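Vanadium-dependent bromoperoxidase (PDB 1QHB) uses hydrogen peroxide and a bound vanadate to oxidise bromide and halogenate organic substrates, working as a dodecamer of identical subunits. Local coordinates at residues 507-512 and 520-525; 106-111 and 118-123. All coordinates share one frame; numbering follows the deposited sequence.

Overall arrangement
Following the chain from the N terminus, contact 2 comes first: residues 106-111 lead into the short helix 111-115, and the loop segment 118-123 carries the chain away from it, so the contact closes a small helical loop, packed against helix 295-302 and bordered by a second subunit. Nearly four hundred residues later, contact 1 closes a second loop, the beta hairpin of strands 510-512 and 519-521, between helices 484-499 and 530-548. The two loops neither nest nor cross. The centres of the two contacts lie about 47 Å apart, on opposite sides of the chain's centre. Both are away from their own chain's vanadate and calcium sites, but 118-123 reaches Asp363, a calcium ligand, of the second subunit.

Contact 1 (507-512 and 520-525); sequences DQVFEV and VKSSFP
Glu511 holds CG beside its backbone N, anti to the carbonyl carbon (chi1 -77°), and its chain runs extended beyond CG, bringing the carboxylate to Ser522, whose OG is anti to its own backbone N (chi1 167°). This is an antiparallel beta hairpin, 510-512 with 519-521: Glu511 on the first strand meets Ser522, the residue just after the second. Ser522 OG donates to Glu511 OE2 at 2.6 Å, and OE2 receives it on its anti lone pair; the same OG accepts from Phe524 N at 2.9 Å. That second bond makes an ST turn, so one hydroxyl ties the turn after the second strand to the first strand.

Glu511 and Val520 form the hydrogen-bonded pair, with N-H...O bonds in both directions; Phe510 and Lys521 are the non-hydrogen-bonded pair beside it. One more backbone bond, nearly straight, runs from Ser522 N to Val509 O and flanks the Phe510-Lys521 pair. Val509 turns its two methyls to different neighbours: CG1 lies 3.8 Å from Ser522 CB, and CG2 comes up at the edge of the Phe524 ring. Outside the hairpin, Gln239 accepts from Phe510 N, and Ser174 bonds to Val512 O. Near the plane of the Phe510 ring, at its edge, Val520 O stands 3.7 Å from CD1.

Contact 2 (106-111 and 118-123); sequences PIWRSD and LEVRGW
The indole of Trp108 has Pro106 on one face and the carbonyl oxygen of Leu118 at its edge. Pro106 CB sits 3.4 Å above the ring plane, offset toward the rim. Leu118 O lies in that plane and accepts from Trp108 NE1 at 3.0 Å, with an N-H...O angle of 157°. Relative to the carbonyl, the donor stands well above the peptide plane, 41° out of it. CG of Trp108 lies beside the backbone N, anti to the carbonyl carbon (chi1 -61°). The ring beyond it lies against the chain that follows helix 111-115.

Leu118 CB comes 3.7 Å from the same NE1, and at the far end of the indole Val120 CG1 packs 4.1 Å from CH2. That methyl also touches Pro106 CG at 4.2 Å, so proline, indole and valine make one apolar patch. The Glu119 carboxylate approaches the proline ring, with OE2 3.7 Å from Pro106 CD. Its chain bends at chi2, and OE1 accepts from Val120 N at 2.9 Å through the anti lone pair.

This is the base of a helical loop. Ser110, the N-cap residue, bonds through OG to Ala113 N, and Trp108 also packs on Asp300 of helix 295-302. A second subunit packs here too, with its Val253 against Leu118; its Asp363, a calcium ligand, accepts from Gly122 N, joining this loop to the neighbour's calcium site.

Chemically, the indole N-H is satisfied by a backbone carbonyl in a buried contact, and this bond holds the N-H edge of the ring against the outgoing chain. Glu119, in a salt bridge with Arg99 and bonded to a backbone N-H, would be expected to stay ionised.

Contact 1 (507-512 and 520-525)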
# COMPACT_ATOMS: atom_id res chain seq x y z
N ASP A 507 -10.78 -44.69 -38.23
CA ASP A 507 -11.46 -45.56 -39.17
C ASP A 507 -11.27 -47.06 -38.98
O ASP A 507 -12.08 -47.82 -39.51
CB ASP A 507 -11.01 -45.19 -40.60
CG ASP A 507 -11.32 -43.74 -40.92
OD1 ASP A 507 -12.45 -43.31 -40.63
OD2 ASP A 507 -10.42 -43.06 -41.46
N GLN A 508 -10.25 -47.51 -38.28
CA GLN A 508 -9.99 -48.93 -38.04
C GLN A 508 -10.46 -49.26 -36.62
O GLN A 508 -9.97 -48.67 -35.65
CB GLN A 508 -8.53 -49.27 -38.14
CG GLN A 508 -7.81 -49.11 -39.47
CD GLN A 508 -6.38 -49.63 -39.33
OE1 GLN A 508 -5.57 -49.11 -38.56
NE2 GLN A 508 -6.07 -50.69 -40.07
N VAL A 509 -11.46 -50.10 -36.49
CA VAL A 509 -12.04 -50.47 -35.23
C VAL A 509 -11.75 -51.93 -34.96
O VAL A 509 -12.08 -52.79 -35.77
CB VAL A 509 -13.54 -50.22 -35.14
CG1 VAL A 509 -14.05 -50.33 -33.71
CG2 VAL A 509 -13.88 -48.81 -35.64
N PHE A 510 -11.08 -52.20 -33.82
CA PHE A 510 -10.72 -53.54 -33.45
C PHE A 510 -11.39 -53.98 -32.17
O PHE A 510 -11.77 -53.17 -31.37
CB PHE A 510 -9.22 -53.62 -33.21
CG PHE A 510 -8.42 -53.47 -34.46
CD1 PHE A 510 -8.29 -54.53 -35.35
CD2 PHE A 510 -7.87 -52.25 -34.78
CE1 PHE A 510 -7.59 -54.36 -36.54
CE2 PHE A 510 -7.17 -52.07 -35.95
CZ PHE A 510 -7.02 -53.13 -36.84
N GLU A 511 -11.49 -55.26 -31.96
CA GLU A 511 -12.01 -55.88 -30.73
C GLU A 511 -11.12 -57.12 -30.46
O GLU A 511 -10.40 -57.53 -31.39
CB GLU A 511 -13.42 -56.34 -30.88
CG GLU A 511 -14.50 -55.28 -30.82
CD GLU A 511 -15.85 -55.90 -31.18
OE1 GLU A 511 -16.24 -56.78 -30.39
OE2 GLU A 511 -16.47 -55.50 -32.19
N VAL A 512 -11.31 -57.73 -29.31
CA VAL A 512 -10.53 -58.93 -28.99
C VAL A 512 -11.32 -60.13 -29.54
O VAL A 512 -12.52 -60.25 -29.39
CB VAL A 512 -10.25 -59.03 -27.49
CG1 VAL A 512 -9.54 -60.32 -27.09
CG2 VAL A 512 -9.39 -57.86 -26.95
N VAL A 520 -9.21 -58.51 -33.75
CA VAL A 520 -9.87 -58.73 -35.02
C VAL A 520 -10.67 -57.48 -35.37
O VAL A 520 -11.07 -56.73 -34.48
CB VAL A 520 -10.87 -59.90 -35.10
CG1 VAL A 520 -10.11 -61.22 -35.05
CG2 VAL A 520 -11.93 -59.80 -34.01
N LYS A 521 -10.90 -57.30 -36.66
CA LYS A 521 -11.69 -56.16 -37.11
C LYS A 521 -13.06 -56.31 -36.49
O LYS A 521 -13.64 -57.40 -36.42
CB LYS A 521 -11.63 -56.06 -38.62
CG LYS A 521 -12.52 -54.99 -39.23
CD LYS A 521 -12.63 -55.15 -40.74
CE LYS A 521 -13.36 -53.97 -41.36
NZ LYS A 521 -13.37 -54.07 -42.84
N SER A 522 -13.58 -55.23 -35.92
CA SER A 522 -14.88 -55.25 -35.27
C SER A 522 -16.03 -55.29 -36.26
O SER A 522 -15.89 -54.82 -37.39
CB SER A 522 -14.97 -53.94 -34.45
OG SER A 522 -16.29 -53.72 -34.01
N SER A 523 -17.24 -55.62 -35.80
CA SER A 523 -18.39 -55.59 -36.73
C SER A 523 -18.94 -54.16 -36.77
O SER A 523 -19.70 -53.80 -37.67
CB SER A 523 -19.48 -56.57 -36.32
OG SER A 523 -19.79 -56.30 -34.96
N PHE A 524 -18.61 -53.36 -35.76
CA PHE A 524 -19.00 -51.95 -35.78
C PHE A 524 -18.19 -51.29 -36.90
O PHE A 524 -16.96 -51.37 -37.00
CB PHE A 524 -18.73 -51.30 -34.44
CG PHE A 524 -19.14 -49.87 -34.39
CD1 PHE A 524 -20.47 -49.54 -34.16
CD2 PHE A 524 -18.20 -48.85 -34.55
CE1 PHE A 524 -20.85 -48.21 -34.07
CE2 PHE A 524 -18.58 -47.52 -34.51
CZ PHE A 524 -19.93 -47.22 -34.26
N PRO A 525 -18.86 -50.65 -37.83
CA PRO A 525 -18.22 -50.01 -38.95
C PRO A 525 -17.26 -48.89 -38.57
O PRO A 525 -16.17 -48.76 -39.16
CB PRO A 525 -19.36 -49.44 -39.78
CG PRO A 525 -20.63 -49.99 -39.22
CD PRO A 525 -20.35 -50.50 -37.82

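Contact 2 (106-111 and 118-123)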
# COMPACT_ATOMS: atom_id res chain seq x y z
N PRO A 106 -1.63 -58.98 16.06
CA PRO A 106 -3.07 -58.89 16.11
C PRO A 106 -3.70 -60.25 16.27
O PRO A 106 -3.25 -61.33 15.90
CB PRO A 106 -3.48 -58.20 14.81
CG PRO A 106 -2.23 -57.77 14.15
CD PRO A 106 -1.08 -58.51 14.76
N ILE A 107 -4.86 -60.24 16.95
CA ILE A 107 -5.62 -61.47 17.10
C ILE A 107 -6.80 -61.35 16.13
O ILE A 107 -7.68 -60.47 16.27
CB ILE A 107 -6.09 -61.73 18.54
CG1 ILE A 107 -4.85 -61.82 19.43
CG2 ILE A 107 -6.92 -63.00 18.60
CD1 ILE A 107 -5.17 -61.73 20.91
N TRP A 108 -6.80 -62.18 15.10
CA TRP A 108 -7.78 -62.06 14.05
C TRP A 108 -8.91 -63.04 14.31
O TRP A 108 -8.63 -63.98 15.07
CB TRP A 108 -7.13 -62.41 12.70
CG TRP A 108 -6.01 -61.48 12.36
CD1 TRP A 108 -4.69 -61.79 12.24
CD2 TRP A 108 -6.12 -60.09 12.05
NE1 TRP A 108 -3.95 -60.67 11.93
CE2 TRP A 108 -4.84 -59.61 11.78
CE3 TRP A 108 -7.20 -59.20 12.00
CZ2 TRP A 108 -4.57 -58.27 11.46
CZ3 TRP A 108 -6.95 -57.88 11.70
CH2 TRP A 108 -5.65 -57.44 11.44
N ARG A 109 -10.03 -62.90 13.62
CA ARG A 109 -11.11 -63.86 13.77
C ARG A 109 -10.89 -65.10 12.91
O ARG A 109 -11.22 -66.24 13.29
CB ARG A 109 -12.44 -63.24 13.32
CG ARG A 109 -12.90 -62.09 14.24
CD ARG A 109 -14.16 -61.44 13.61
NE ARG A 109 -14.81 -60.64 14.66
CZ ARG A 109 -14.57 -59.37 14.94
NH1 ARG A 109 -13.69 -58.68 14.22
NH2 ARG A 109 -15.25 -58.81 15.94
N SER A 110 -10.39 -64.92 11.68
CA SER A 110 -10.24 -66.06 10.78
C SER A 110 -8.95 -66.84 10.96
O SER A 110 -7.90 -66.35 11.34
CB SER A 110 -10.39 -65.61 9.32
OG SER A 110 -9.23 -64.92 8.89
N ASP A 111 -9.11 -68.16 10.76
CA ASP A 111 -7.99 -69.10 10.79
C ASP A 111 -6.96 -68.71 9.76
O ASP A 111 -5.75 -68.62 10.04
CB ASP A 111 -8.53 -70.51 10.51
CG ASP A 111 -9.39 -71.04 11.66
OD1 ASP A 111 -9.27 -70.51 12.79
OD2 ASP A 111 -10.17 -72.00 11.46
N LEU A 118 -0.83 -62.16 9.78
CA LEU A 118 -0.95 -60.84 9.13
C LEU A 118 -0.76 -59.72 10.13
O LEU A 118 -1.18 -59.85 11.30
CB LEU A 118 -2.37 -60.78 8.54
CG LEU A 118 -2.58 -61.73 7.33
CD1 LEU A 118 -3.94 -61.52 6.71
CD2 LEU A 118 -1.49 -61.54 6.28
N GLU A 119 -0.25 -58.61 9.68
CA GLU A 119 -0.13 -57.39 10.45
C GLU A 119 -1.17 -56.42 9.86
O GLU A 119 -1.86 -56.83 8.93
CB GLU A 119 1.26 -56.80 10.36
CG GLU A 119 2.05 -56.94 11.67
CD GLU A 119 1.43 -56.21 12.85
OE1 GLU A 119 0.45 -55.46 12.69
OE2 GLU A 119 1.94 -56.44 13.98
N VAL A 120 -1.25 -55.22 10.41
CA VAL A 120 -2.20 -54.22 10.00
C VAL A 120 -1.68 -53.30 8.91
O VAL A 120 -0.47 -53.18 8.74
CB VAL A 120 -2.63 -53.31 11.18
CG1 VAL A 120 -3.26 -54.17 12.27
CG2 VAL A 120 -1.45 -52.53 11.74
N ARG A 121 -2.59 -52.65 8.19
CA ARG A 121 -2.14 -51.66 7.18
C ARG A 121 -2.74 -50.33 7.66
O ARG A 121 -3.76 -50.39 8.35
CB ARG A 121 -2.54 -52.03 5.74
CG ARG A 121 -4.02 -52.29 5.55
CD ARG A 121 -4.36 -52.70 4.13
NE ARG A 121 -3.95 -51.67 3.17
CZ ARG A 121 -4.51 -51.40 2.00
NH1 ARG A 121 -5.57 -52.10 1.58
NH2 ARG A 121 -3.94 -50.42 1.30
N GLY A 122 -2.17 -49.17 7.33
CA GLY A 122 -2.67 -47.89 7.78
C GLY A 122 -3.39 -47.08 6.71
O GLY A 122 -3.44 -47.49 5.54
N TRP A 123 -3.99 -45.96 7.13
CA TRP A 123 -4.74 -45.13 6.17
C TRP A 123 -3.79 -44.45 5.20
O TRP A 123 -2.70 -44.20 5.67
CB TRP A 123 -5.61 -44.12 6.89
CG TRP A 123 -6.63 -44.84 7.74
CD1 TRP A 123 -7.80 -45.37 7.31
CD2 TRP A 123 -6.56 -45.09 9.14
NE1 TRP A 123 -8.49 -45.95 8.36
CE2 TRP A 123 -7.74 -45.77 9.49
CE3 TRP A 123 -5.64 -44.78 10.14
CZ2 TRP A 123 -8.01 -46.18 10.80
CZ3 TRP A 123 -5.93 -45.17 11.43
CH2 TRP A 123 -7.10 -45.87 11.76